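Molinate hydrolase (Gulosibacter molinativorax, PDB 4WGX) probably hydrolyses carbon-nitrogen bonds other than peptide bonds, as a metal-dependent enzyme of the amidohydrolase superfamily whose named substrate is the thiocarbamate molinate. Local coordinates at residues 210-215 against 250-255; 267-272 against 291-296; 295-300 against 335-340; 192-197 against 234-239. All coordinates share one frame; numbering follows the deposited sequence.

Contact 1. Residues 210-215 against 250-255; sequences IAVTDH and THTTSL
Ile-210 and Ala-211 run parallel to Thr-250 and His-251 at the ends of two adjacent strands of the amidohydrolase (TIM-type) barrel, the Ala-211 and His-251 CA atoms 4.8 Å apart. Both the N and the O of His-251 bind the neighbouring strand and the turn after it: its N donates to Ile-210 O at 2.9 Å, while its O receives Thr-213 N in a long but straight bond (3.3 Å, 169°) and Val-212 N weakly, as the chain leaves the strand through an inverse gamma turn centred on Ala-211.

The imidazole of His-251, a zinc ligand of this protein although no metal is bound to it in this model, is fixed from the same loop. With CG anti to its backbone N (chi1 162°), the ring reaches past the strand end, and NE2 donates to Asp-214 O at 2.9 Å. That oxygen lies in the ring plane, but the nitrogen sits 44° above the carbonyl plane, away from the lone-pair direction. This bond fixes the ring's rotation and places ND1 on the side of His-271. His-215 reaches the far end of the ring with CD2, 3.8 Å from His-251 CE1. Beyond the rings, the hydroxyls of Thr-213 and Thr-253 meet OG1 to OG1 at 2.9 Å. Asp-214 OD1 accepts Tyr-226 N of the same chain, and a water 2.6 Å from Thr-253 OG1 donates weakly to Asp-214 OD2.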
loop_
_atom_site.group_PDB
_atom_site.type_symbol
_atom_site.label_atom_id
_atom_site.label_comp_id
_atom_site.label_asym_id
_atom_site.label_seq_id
_atom_site.Cartn_x
_atom_site.Cartn_y
_atom_site.Cartn_z
ATOM N N ILE A 210 6.155 -30.263 -7.735
ATOM C CA ILE A 210 7.237 -29.520 -7.114
ATOM C C ILE A 210 7.383 -28.134 -7.754
ATOM O O ILE A 210 7.351 -27.992 -8.973
ATOM C CB ILE A 210 8.557 -30.299 -7.228
ATOM C CG1 ILE A 210 8.443 -31.608 -6.446
ATOM C CG2 ILE A 210 9.711 -29.475 -6.710
ATOM C CD1 ILE A 210 9.595 -32.550 -6.632
ATOM N N ALA A 211 7.515 -27.115 -6.910
ATOM C CA ALA A 211 7.794 -25.764 -7.377
ATOM C C ALA A 211 9.264 -25.640 -7.722
ATOM O O ALA A 211 10.050 -25.254 -6.881
ATOM C CB ALA A 211 7.416 -24.745 -6.321
ATOM N N VAL A 212 9.638 -25.980 -8.948
ATOM C CA VAL A 212 11.030 -25.894 -9.362
ATOM C C VAL A 212 11.460 -24.434 -9.316
ATOM O O VAL A 212 12.521 -24.099 -8.800
ATOM C CB VAL A 212 11.252 -26.469 -10.769
ATOM C CG1 VAL A 212 12.677 -26.240 -11.227
ATOM C CG2 VAL A 212 10.929 -27.946 -10.794
ATOM N N THR A 213 10.611 -23.575 -9.856
ATOM C CA THR A 213 10.820 -22.147 -9.771
ATOM C C THR A 213 9.805 -21.506 -8.839
ATOM O O THR A 213 8.936 -22.166 -8.279
ATOM C CB THR A 213 10.741 -21.486 -11.145
ATOM O OG1 THR A 213 9.443 -21.690 -11.695
ATOM C CG2 THR A 213 11.778 -22.068 -12.077
ATOM N N ASP A 214 9.942 -20.203 -8.676
ATOM C CA ASP A 214 9.118 -19.441 -7.762
ATOM C C ASP A 214 7.701 -19.266 -8.258
ATOM O O ASP A 214 7.374 -19.537 -9.402
ATOM C CB ASP A 214 9.732 -18.063 -7.548
ATOM C CG ASP A 214 9.650 -17.225 -8.783
ATOM O OD1 ASP A 214 10.490 -17.421 -9.676
ATOM O OD2 ASP A 214 8.705 -16.422 -8.881
ATOM N N HIS A 215 6.873 -18.755 -7.368
ATOM C CA HIS A 215 5.509 -18.401 -7.684
ATOM C C HIS A 215 5.273 -16.915 -7.335
ATOM O O HIS A 215 4.251 -16.551 -6.765
ATOM C CB HIS A 215 4.570 -19.332 -6.920
ATOM C CG HIS A 215 3.155 -19.273 -7.370
ATOM N ND1 HIS A 215 2.247 -18.383 -6.842
ATOM C CD2 HIS A 215 2.478 -20.013 -8.272
ATOM C CE1 HIS A 215 1.075 -18.564 -7.419
ATOM N NE2 HIS A 215 1.190 -19.549 -8.286
ATOM N N THR A 250 5.989 -30.752 -12.372
ATOM C CA THR A 250 6.786 -29.574 -12.077
ATOM C C THR A 250 6.026 -28.287 -12.363
ATOM O O THR A 250 5.165 -28.228 -13.239
ATOM C CB THR A 250 8.093 -29.557 -12.883
ATOM O OG1 THR A 250 7.801 -29.596 -14.283
ATOM C CG2 THR A 250 8.968 -30.729 -12.514
ATOM N N HIS A 251 6.345 -27.271 -11.572
ATOM C CA HIS A 251 5.969 -25.896 -11.855
ATOM C C HIS A 251 7.233 -25.144 -12.257
ATOM O O HIS A 251 8.176 -25.079 -11.492
ATOM C CB HIS A 251 5.302 -25.267 -10.632
ATOM C CG HIS A 251 5.260 -23.773 -10.647
ATOM N ND1 HIS A 251 4.219 -23.060 -11.205
ATOM C CD2 HIS A 251 6.116 -22.850 -10.147
ATOM C CE1 HIS A 251 4.439 -21.769 -11.050
ATOM N NE2 HIS A 251 5.582 -21.615 -10.412
ATOM N N THR A 252 7.247 -24.599 -13.468
ATOM C CA THR A 252 8.374 -23.831 -13.972
ATOM C C THR A 252 7.910 -22.543 -14.623
ATOM O O THR A 252 6.829 -22.487 -15.184
ATOM C CB THR A 252 9.219 -24.633 -15.003
ATOM O OG1 THR A 252 8.420 -24.998 -16.130
ATOM C CG2 THR A 252 9.798 -25.866 -14.379
ATOM N N THR A 253 8.760 -21.524 -14.565
ATOM C CA THR A 253 8.446 -20.192 -15.080
ATOM C C THR A 253 9.667 -19.548 -15.725
ATOM O O THR A 253 9.700 -18.345 -15.913
ATOM C CB THR A 253 7.929 -19.253 -13.969
ATOM O OG1 THR A 253 8.915 -19.133 -12.940
ATOM C CG2 THR A 253 6.635 -19.776 -13.368
ATOM N N SER A 254 10.675 -20.356 -16.045
ATOM C CA SER A 254 11.874 -19.883 -16.734
ATOM C C SER A 254 12.397 -20.961 -17.673
ATOM O O SER A 254 12.059 -22.130 -17.535
ATOM C CB SER A 254 12.967 -19.482 -15.743
ATOM O OG SER A 254 13.475 -20.596 -15.048
ATOM N N LEU A 255 13.220 -20.558 -18.634
ATOM C CA LEU A 255 13.861 -21.502 -19.537
ATOM C C LEU A 255 14.697 -22.526 -18.777
ATOM O O LEU A 255 14.705 -23.724 -19.099
ATOM C CB LEU A 255 14.739 -20.762 -20.535
ATOM C CG LEU A 255 14.021 -19.845 -21.517
ATOM C CD1 LEU A 255 15.035 -19.075 -22.356
ATOM C CD2 LEU A 255 13.102 -20.629 -22.401
HETATM O O HOH W 1 8.544 -16.884 -11.671
#

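Contact 2. Residues 267-272 against 291-296; sequences DLMIHA and KQLWSE
Glu-296 turns its side chain toward the loop that follows Ile-270, at the point where strand 268-270 of the TIM-type barrel meets strand 295-297. Its CG is anti to the backbone N (chi1 -177°) and the chain then bends at chi2, bringing OE1 within 2.6 Å of His-271 N; the N-H comes in nearly head-on to the C-O bond. Ala-272 N binds the backbone O of the same glutamate at 3.0 Å. Two successive amides of the loop are thus gripped by one residue, which probably makes Glu-296 a second-shell support for His-271, a zinc ligand of this protein that carries no metal in this model. The methyl CG2 of Ile-270 lies against OE1, and OE2 has a weak bond from Asn-66.

Earlier along the strands, Met-269 bridges to Ser-295 through its backbone: Met-269 N donates to Trp-294 O, and Met-269 O accepts Glu-296 N at 2.9 Å. Its side chain folds back at chi3 (-58°), so that the terminal CE reaches Ser-295 OG and rests 3.9 Å from Leu-293 CB. On the other side of the pairing Leu-268 slants across the root of Trp-294, CD1 lying 3.6 Å from CB, while the indole itself leads away to helix 393-398. The edge of that ring, near its plane, faces Asp-267 O. The same carbonyl accepts a bond from a water at 2.8 Å, and this water accepts Trp-294 N.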
loop_
_atom_site.group_PDB
_atom_site.type_symbol
_atom_site.label_atom_id
_atom_site.label_comp_id
_atom_site.label_asym_id
_atom_site.label_seq_id
_atom_site.Cartn_x
_atom_site.Cartn_y
_atom_site.Cartn_z
ATOM N N ASP A 267 7.091 -36.259 -15.453
ATOM C CA ASP A 267 5.972 -36.909 -16.122
ATOM C C ASP A 267 5.035 -35.889 -16.744
ATOM O O ASP A 267 4.428 -36.145 -17.779
ATOM C CB ASP A 267 5.214 -37.795 -15.145
ATOM C CG ASP A 267 6.048 -38.979 -14.676
ATOM O OD1 ASP A 267 6.211 -39.933 -15.467
ATOM O OD2 ASP A 267 6.524 -38.959 -13.525
ATOM N N LEU A 268 4.910 -34.735 -16.105
ATOM C CA LEU A 268 4.146 -33.644 -16.686
ATOM C C LEU A 268 4.679 -32.297 -16.223
ATOM O O LEU A 268 4.854 -32.049 -15.034
ATOM C CB LEU A 268 2.671 -33.776 -16.340
ATOM C CG LEU A 268 1.753 -32.806 -17.082
ATOM C CD1 LEU A 268 1.799 -33.008 -18.582
ATOM C CD2 LEU A 268 0.344 -32.953 -16.575
ATOM N N MET A 269 4.929 -31.428 -17.188
ATOM C CA MET A 269 5.471 -30.111 -16.915
ATOM C C MET A 269 4.387 -29.057 -17.095
ATOM O O MET A 269 3.958 -28.793 -18.207
ATOM C CB MET A 269 6.672 -29.865 -17.830
ATOM C CG MET A 269 7.879 -30.678 -17.390
ATOM S SD MET A 269 9.239 -30.758 -18.535
ATOM C CE MET A 269 8.440 -31.441 -19.965
ATOM N N ILE A 270 3.929 -28.478 -15.987
ATOM C CA ILE A 270 2.809 -27.545 -16.014
ATOM C C ILE A 270 3.268 -26.178 -16.496
ATOM O O ILE A 270 4.336 -25.700 -16.123
ATOM C CB ILE A 270 2.133 -27.415 -14.639
ATOM C CG1 ILE A 270 1.725 -28.791 -14.110
ATOM C CG2 ILE A 270 0.921 -26.516 -14.739
ATOM C CD1 ILE A 270 0.681 -29.496 -14.931
ATOM N N HIS A 271 2.402 -25.555 -17.289
ATOM C CA HIS A 271 2.717 -24.419 -18.158
ATOM C C HIS A 271 4.200 -24.312 -18.524
ATOM O O HIS A 271 4.883 -23.353 -18.175
ATOM C CB HIS A 271 2.214 -23.094 -17.552
ATOM C CG HIS A 271 2.508 -22.902 -16.099
ATOM N ND1 HIS A 271 3.790 -22.800 -15.598
ATOM C CD2 HIS A 271 1.677 -22.719 -15.047
ATOM C CE1 HIS A 271 3.730 -22.606 -14.293
ATOM N NE2 HIS A 271 2.464 -22.552 -13.933
ATOM N N ALA A 272 4.648 -25.310 -19.279
ATOM C CA ALA A 272 6.008 -25.432 -19.791
ATOM C C ALA A 272 6.454 -24.274 -20.686
ATOM O O ALA A 272 7.639 -24.004 -20.789
ATOM C CB ALA A 272 6.130 -26.751 -20.558
ATOM N N LYS A 291 13.198 -37.221 -25.508
ATOM C CA LYS A 291 12.800 -37.912 -24.290
ATOM C C LYS A 291 11.306 -38.218 -24.246
ATOM O O LYS A 291 10.844 -38.901 -23.348
ATOM C CB LYS A 291 13.222 -37.091 -23.082
ATOM C CG LYS A 291 14.715 -36.849 -23.040
ATOM C CD LYS A 291 15.099 -35.704 -22.129
ATOM C CE LYS A 291 15.186 -36.158 -20.697
ATOM N NZ LYS A 291 16.576 -36.472 -20.282
ATOM N N GLN A 292 10.567 -37.732 -25.234
ATOM C CA GLN A 292 9.118 -37.906 -25.286
ATOM C C GLN A 292 8.428 -37.559 -23.952
ATOM O O GLN A 292 7.672 -38.351 -23.408
ATOM C CB GLN A 292 8.779 -39.342 -25.712
ATOM C CG GLN A 292 8.979 -39.606 -27.200
ATOM C CD GLN A 292 7.954 -38.891 -28.067
ATOM O OE1 GLN A 292 6.788 -39.284 -28.129
ATOM N NE2 GLN A 292 8.388 -37.834 -28.746
ATOM N N LEU A 293 8.699 -36.364 -23.436
ATOM C CA LEU A 293 8.078 -35.906 -22.200
ATOM C C LEU A 293 6.834 -35.083 -22.484
ATOM O O LEU A 293 6.731 -34.451 -23.524
ATOM C CB LEU A 293 9.039 -35.067 -21.378
ATOM C CG LEU A 293 10.346 -35.722 -20.969
ATOM C CD1 LEU A 293 11.125 -34.732 -20.142
ATOM C CD2 LEU A 293 10.109 -37.014 -20.201
ATOM N N TRP A 294 5.895 -35.109 -21.548
ATOM C CA TRP A 294 4.639 -34.377 -21.680
ATOM C C TRP A 294 4.727 -32.947 -21.158
ATOM O O TRP A 294 5.119 -32.720 -20.019
ATOM C CB TRP A 294 3.513 -35.107 -20.934
ATOM C CG TRP A 294 3.184 -36.440 -21.502
ATOM C CD1 TRP A 294 3.510 -37.650 -20.983
ATOM C CD2 TRP A 294 2.473 -36.699 -22.710
ATOM N NE1 TRP A 294 3.046 -38.650 -21.786
ATOM C CE2 TRP A 294 2.403 -38.095 -22.859
ATOM C CE3 TRP A 294 1.888 -35.891 -23.681
ATOM C CZ2 TRP A 294 1.772 -38.701 -23.938
ATOM C CZ3 TRP A 294 1.262 -36.487 -24.751
ATOM C CH2 TRP A 294 1.215 -37.883 -24.878
ATOM N N SER A 295 4.348 -31.994 -21.998
ATOM C CA SER A 295 4.251 -30.594 -21.596
ATOM C C SER A 295 2.799 -30.176 -21.560
ATOM O O SER A 295 2.077 -30.348 -22.532
ATOM C CB SER A 295 5.014 -29.676 -22.557
ATOM O OG SER A 295 6.386 -29.985 -22.600
ATOM N N GLU A 296 2.369 -29.646 -20.429
ATOM C CA GLU A 296 1.091 -28.970 -20.361
ATOM C C GLU A 296 1.361 -27.510 -20.709
ATOM O O GLU A 296 2.380 -26.951 -20.323
ATOM C CB GLU A 296 0.451 -29.137 -18.981
ATOM C CG GLU A 296 -0.925 -28.509 -18.843
ATOM C CD GLU A 296 -0.889 -27.116 -18.215
ATOM O OE1 GLU A 296 0.161 -26.443 -18.257
ATOM O OE2 GLU A 296 -1.914 -26.698 -17.663
HETATM O O HOH W 2 6.716 -36.726 -19.285
#

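Contact 3. Residues 295-300 against 335-340; sequences SEVQPT and VPLVLG
The carboxylate of Glu-296 comes up against the backbone of Gly-340 through one oxygen, OE2 lying 3.1 Å from the glycine C and 3.2 Å from its CA; the other, OE1, is taken up by His-271 N. Since Gly-340 has no side chain, the acid group can settle directly on the main chain. The aliphatic part of Glu-296 follows the same path, with CG 3.5 Å from Val-338 O. The amide of Gln-298 lies beside the carboxylate, NE2 bonded to Asp-342, and this residue meets 335-340 through CG, which touches Gly-340 O.

Behind these groups two short parallel strands are joined by a pair of backbone bonds either side of Leu-337. Ser-295 N donates to Pro-336 O in an almost linear bond (3.1 Å, 177°), and Val-338 N donates to Ser-295 O at 2.9 Å. A water received by Pro-336 O also accepts the hydroxyl of Ser-295. The strand axes diverge by 47°, and the firm pairing ends after Glu-296 and Val-338. On the face shared by Ser-295, Leu-337 and Val-297, the branch CG1 of Val-297 meets Leu-337 CD2 at 3.9 Å, the two side chains set at a slant.

In the barrel, helix 322-333 covers this face through Met-330 and Asp-327, and Met-377 of helix 369-379 packs on Val-297. On the opposite face, Val-338 and Glu-296 touch Leu-268 and Ile-270 of strand 268-270.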
loop_
_atom_site.group_PDB
_atom_site.type_symbol
_atom_site.label_atom_id
_atom_site.label_comp_id
_atom_site.label_asym_id
_atom_site.label_seq_id
_atom_site.Cartn_x
_atom_site.Cartn_y
_atom_site.Cartn_z
ATOM N N SER A 295 4.348 -31.994 -21.998
ATOM C CA SER A 295 4.251 -30.594 -21.596
ATOM C C SER A 295 2.799 -30.176 -21.560
ATOM O O SER A 295 2.077 -30.348 -22.532
ATOM C CB SER A 295 5.014 -29.676 -22.557
ATOM O OG SER A 295 6.386 -29.985 -22.600
ATOM N N GLU A 296 2.369 -29.646 -20.429
ATOM C CA GLU A 296 1.091 -28.970 -20.361
ATOM C C GLU A 296 1.361 -27.510 -20.709
ATOM O O GLU A 296 2.380 -26.951 -20.323
ATOM C CB GLU A 296 0.451 -29.137 -18.981
ATOM C CG GLU A 296 -0.925 -28.509 -18.843
ATOM C CD GLU A 296 -0.889 -27.116 -18.215
ATOM O OE1 GLU A 296 0.161 -26.443 -18.257
ATOM O OE2 GLU A 296 -1.914 -26.698 -17.663
ATOM N N VAL A 297 0.473 -26.917 -21.488
ATOM C CA VAL A 297 0.585 -25.512 -21.826
ATOM C C VAL A 297 -0.769 -24.872 -21.606
ATOM O O VAL A 297 -1.781 -25.548 -21.683
ATOM C CB VAL A 297 1.049 -25.305 -23.269
ATOM C CG1 VAL A 297 2.349 -26.046 -23.519
ATOM C CG2 VAL A 297 -0.008 -25.774 -24.240
ATOM N N GLN A 298 -0.776 -23.576 -21.320
ATOM C CA GLN A 298 -1.999 -22.859 -20.995
ATOM C C GLN A 298 -2.106 -21.615 -21.857
ATOM O O GLN A 298 -1.623 -20.563 -21.481
ATOM C CB GLN A 298 -2.021 -22.503 -19.507
ATOM C CG GLN A 298 -2.048 -23.747 -18.633
ATOM C CD GLN A 298 -2.004 -23.491 -17.143
ATOM O OE1 GLN A 298 -1.928 -24.426 -16.358
ATOM N NE2 GLN A 298 -2.052 -22.238 -16.743
ATOM N N PRO A 299 -2.724 -21.744 -23.037
ATOM C CA PRO A 299 -2.801 -20.662 -24.017
ATOM C C PRO A 299 -4.011 -19.768 -23.848
ATOM O O PRO A 299 -4.927 -20.105 -23.112
ATOM C CB PRO A 299 -2.899 -21.421 -25.333
ATOM C CG PRO A 299 -3.746 -22.582 -24.971
ATOM C CD PRO A 299 -3.280 -22.992 -23.592
ATOM N N THR A 300 -4.018 -18.653 -24.560
ATOM C CA THR A 300 -5.195 -17.805 -24.668
ATOM C C THR A 300 -5.656 -17.794 -26.105
ATOM O O THR A 300 -4.854 -17.955 -27.007
ATOM C CB THR A 300 -4.912 -16.367 -24.223
ATOM O OG1 THR A 300 -3.668 -15.936 -24.775
ATOM C CG2 THR A 300 -4.852 -16.284 -22.720
ATOM N N VAL A 335 5.640 -31.713 -30.270
ATOM C CA VAL A 335 5.970 -32.274 -28.962
ATOM C C VAL A 335 4.715 -32.855 -28.318
ATOM O O VAL A 335 3.606 -32.478 -28.680
ATOM C CB VAL A 335 6.600 -31.229 -28.008
ATOM C CG1 VAL A 335 7.809 -30.580 -28.646
ATOM C CG2 VAL A 335 5.589 -30.162 -27.588
ATOM N N PRO A 336 4.883 -33.785 -27.367
ATOM C CA PRO A 336 3.724 -34.308 -26.641
ATOM C C PRO A 336 3.052 -33.226 -25.788
ATOM O O PRO A 336 3.695 -32.673 -24.899
ATOM C CB PRO A 336 4.328 -35.412 -25.769
ATOM C CG PRO A 336 5.608 -35.763 -26.432
ATOM C CD PRO A 336 6.116 -34.489 -26.994
ATOM N N LEU A 337 1.778 -32.954 -26.051
ATOM C CA LEU A 337 1.057 -31.878 -25.385
ATOM C C LEU A 337 -0.156 -32.346 -24.581
ATOM O O LEU A 337 -0.899 -33.224 -25.005
ATOM C CB LEU A 337 0.610 -30.850 -26.417
ATOM C CG LEU A 337 1.720 -30.016 -27.042
ATOM C CD1 LEU A 337 1.165 -29.245 -28.199
ATOM C CD2 LEU A 337 2.334 -29.078 -26.027
ATOM N N VAL A 338 -0.345 -31.727 -23.422
ATOM C CA VAL A 338 -1.433 -32.055 -22.512
ATOM C C VAL A 338 -2.303 -30.834 -22.244
ATOM O O VAL A 338 -1.803 -29.735 -22.025
ATOM C CB VAL A 338 -0.898 -32.605 -21.169
ATOM C CG1 VAL A 338 -1.989 -32.666 -20.111
ATOM C CG2 VAL A 338 -0.300 -33.977 -21.375
ATOM N N LEU A 339 -3.612 -31.042 -22.243
ATOM C CA LEU A 339 -4.557 -29.991 -21.900
ATOM C C LEU A 339 -4.621 -29.762 -20.395
ATOM O O LEU A 339 -4.767 -30.693 -19.619
ATOM C CB LEU A 339 -5.951 -30.329 -22.438
ATOM C CG LEU A 339 -7.085 -29.320 -22.210
ATOM C CD1 LEU A 339 -8.114 -29.448 -23.299
ATOM C CD2 LEU A 339 -7.757 -29.503 -20.873
ATOM N N GLY A 340 -4.504 -28.501 -20.009
ATOM C CA GLY A 340 -4.656 -28.071 -18.632
ATOM C C GLY A 340 -4.894 -26.579 -18.658
ATOM O O GLY A 340 -4.561 -25.941 -19.645
HETATM O O HOH W 3 6.493 -31.971 -24.585
#

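Contact 4. Residues 192-197 against 234-239; sequences EVRPLI and LDVLVD
A single water links Arg-194 to Asp-239, donating to Asp-239 OD2 at 2.6 Å and accepting Arg-194 NH2 at 2.9 Å. The opposite charges therefore meet through solvent and not directly. The guanidinium has a second, direct partner on the same helix as Asp-239, for NH1 forms a salt bridge with Glu-240. Between them these bonds limit how the flat group can turn.

Val-236 lies beneath it. The methyl CG1 sits under the centre of one guanidinium face, 4.1 Å from the plane, while CG2 approaches NH2 at 3.5 Å. Arg-194 runs out with CG anti to its N, then bends at chi3 (-78°), which folds the charged end over the valine; the same CG1 also touches the arginine's CA and CB. Arg-194 and Val-236 also touch a crystal neighbour, which may influence the course of the arginine.

Deeper in, the contact is wholly apolar. One methyl, CD2 of Leu-237, is wedged between two successive turns of the other helix: it meets Val-193 CG1 at 3.6 Å and Ile-197 CB at 3.8 Å, the leucine standing at about a right angle to both. Val-193 CG1 also reaches Val-236 CG1.

The axes of the segments 192-197 and 234-239 approach to 9.3 Å and cross at -29°, running in roughly the same direction. Helices 190-201 and 231-243 each precede a strand of the parallel sheet, and Leu-237 and Ile-197 both touch Ile-144 of that sheet: the neighbouring outer helices of a TIM-type barrel, packed on its strands.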
loop_
_atom_site.group_PDB
_atom_site.type_symbol
_atom_site.label_atom_id
_atom_site.label_comp_id
_atom_site.label_asym_id
_atom_site.label_seq_id
_atom_site.Cartn_x
_atom_site.Cartn_y
_atom_site.Cartn_z
ATOM N N GLU A 192 17.185 -32.907 6.208
ATOM C CA GLU A 192 15.973 -32.530 6.935
ATOM C C GLU A 192 14.791 -32.405 5.991
ATOM O O GLU A 192 13.649 -32.502 6.417
ATOM C CB GLU A 192 16.165 -31.226 7.704
ATOM C CG GLU A 192 17.250 -31.284 8.754
ATOM C CD GLU A 192 17.181 -30.136 9.743
ATOM O OE1 GLU A 192 16.141 -29.449 9.807
ATOM O OE2 GLU A 192 18.172 -29.927 10.470
ATOM N N VAL A 193 15.060 -32.170 4.715
ATOM C CA VAL A 193 14.002 -32.150 3.717
ATOM C C VAL A 193 13.488 -33.569 3.445
ATOM O O VAL A 193 12.283 -33.786 3.359
ATOM C CB VAL A 193 14.475 -31.522 2.387
ATOM C CG1 VAL A 193 13.487 -31.792 1.262
ATOM C CG2 VAL A 193 14.667 -30.031 2.540
ATOM N N ARG A 194 14.407 -34.517 3.279
ATOM C CA ARG A 194 14.020 -35.888 2.908
ATOM C C ARG A 194 12.853 -36.512 3.720
ATOM O O ARG A 194 11.865 -36.974 3.132
ATOM C CB ARG A 194 15.247 -36.800 2.989
ATOM C CG ARG A 194 15.139 -38.031 2.097
ATOM C CD ARG A 194 16.394 -38.859 2.107
ATOM N NE ARG A 194 17.452 -38.308 1.279
ATOM C CZ ARG A 194 17.545 -38.475 -0.032
ATOM N NH1 ARG A 194 16.620 -39.151 -0.692
ATOM N NH2 ARG A 194 18.564 -37.937 -0.694
ATOM N N PRO A 195 12.948 -36.515 5.060
ATOM C CA PRO A 195 11.836 -37.099 5.818
ATOM C C PRO A 195 10.513 -36.364 5.668
ATOM O O PRO A 195 9.469 -37.013 5.706
ATOM C CB PRO A 195 12.310 -37.023 7.275
ATOM C CG PRO A 195 13.467 -36.087 7.273
ATOM C CD PRO A 195 14.074 -36.153 5.930
ATOM N N LEU A 196 10.549 -35.045 5.491
ATOM C CA LEU A 196 9.317 -34.263 5.363
ATOM C C LEU A 196 8.579 -34.589 4.072
ATOM O O LEU A 196 7.354 -34.696 4.049
ATOM C CB LEU A 196 9.621 -32.767 5.436
ATOM C CG LEU A 196 10.271 -32.321 6.745
ATOM C CD1 LEU A 196 10.650 -30.849 6.701
ATOM C CD2 LEU A 196 9.370 -32.593 7.934
ATOM N N ILE A 197 9.324 -34.761 2.993
ATOM C CA ILE A 197 8.706 -35.090 1.719
ATOM C C ILE A 197 8.278 -36.571 1.724
ATOM O O ILE A 197 7.199 -36.916 1.216
ATOM C CB ILE A 197 9.644 -34.792 0.527
ATOM C CG1 ILE A 197 8.969 -35.131 -0.799
ATOM C CG2 ILE A 197 10.954 -35.541 0.644
ATOM C CD1 ILE A 197 7.778 -34.281 -1.103
ATOM N N LEU A 234 16.407 -30.313 -4.633
ATOM C CA LEU A 234 15.448 -30.668 -5.666
ATOM C C LEU A 234 15.561 -32.162 -5.982
ATOM O O LEU A 234 14.554 -32.867 -6.093
ATOM C CB LEU A 234 15.660 -29.841 -6.925
ATOM C CG LEU A 234 14.700 -30.160 -8.074
ATOM C CD1 LEU A 234 13.269 -29.840 -7.695
ATOM C CD2 LEU A 234 15.073 -29.415 -9.349
ATOM N N ASP A 235 16.791 -32.644 -6.102
ATOM C CA ASP A 235 17.014 -34.055 -6.369
ATOM C C ASP A 235 16.557 -34.952 -5.204
ATOM O O ASP A 235 16.035 -36.036 -5.433
ATOM C CB ASP A 235 18.489 -34.305 -6.704
ATOM C CG ASP A 235 18.846 -33.865 -8.117
ATOM O OD1 ASP A 235 17.953 -33.877 -8.990
ATOM O OD2 ASP A 235 20.018 -33.518 -8.364
ATOM N N VAL A 236 16.752 -34.516 -3.967
ATOM C CA VAL A 236 16.125 -35.206 -2.847
ATOM C C VAL A 236 14.609 -35.370 -3.064
ATOM O O VAL A 236 14.044 -36.481 -2.976
ATOM C CB VAL A 236 16.362 -34.463 -1.524
ATOM C CG1 VAL A 236 15.451 -34.988 -0.429
ATOM C CG2 VAL A 236 17.779 -34.573 -1.092
ATOM N N LEU A 237 13.951 -34.252 -3.335
ATOM C CA LEU A 237 12.514 -34.287 -3.553
ATOM C C LEU A 237 12.127 -35.265 -4.672
ATOM O O LEU A 237 11.253 -36.131 -4.506
ATOM C CB LEU A 237 11.995 -32.890 -3.880
ATOM C CG LEU A 237 12.152 -31.824 -2.790
ATOM C CD1 LEU A 237 11.771 -30.478 -3.339
ATOM C CD2 LEU A 237 11.330 -32.143 -1.554
ATOM N N VAL A 238 12.787 -35.107 -5.813
ATOM C CA VAL A 238 12.522 -35.949 -6.966
ATOM C C VAL A 238 12.739 -37.442 -6.643
ATOM O O VAL A 238 11.907 -38.287 -6.973
ATOM C CB VAL A 238 13.402 -35.524 -8.154
ATOM C CG1 VAL A 238 13.374 -36.552 -9.270
ATOM C CG2 VAL A 238 12.958 -34.182 -8.682
ATOM N N ASP A 239 13.848 -37.760 -5.991
ATOM C CA ASP A 239 14.138 -39.148 -5.663
ATOM C C ASP A 239 13.042 -39.703 -4.758
ATOM O O ASP A 239 12.558 -40.814 -4.979
ATOM C CB ASP A 239 15.509 -39.296 -4.993
ATOM C CG ASP A 239 16.662 -38.943 -5.929
ATOM O OD1 ASP A 239 16.404 -38.720 -7.127
ATOM O OD2 ASP A 239 17.824 -38.894 -5.473
HETATM O O HOH W 4 18.600 -37.336 -3.547
#

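Contacts 1, 2 and 3 follow one another round the barrel wall. Contacts 1 and 2, with centres 12 Å apart, join where Thr-250 O lies 3.0 Å from Ile-270 N, a probable hydrogen bond; there the zinc ligands His-251 and His-271 come together, His-251 ND1 being 3.2 Å from His-271 CE1. Contacts 2 and 3 share Ser-295 and Glu-296, and Leu-268 CD1 packs on Val-338 CG2 at 3.6 Å. Contact 4, in the outer layer, touches contact 1 through Ile-210 CD1 and Leu-237 CB, 3.7 Å apart, but its nearest atoms stay about 16 Å from contact 3. A methylpentanediol, probably from the crystallisation liquor, lies about 3 Å (nearest atoms) from the His-215 side chain and may mark the pocket.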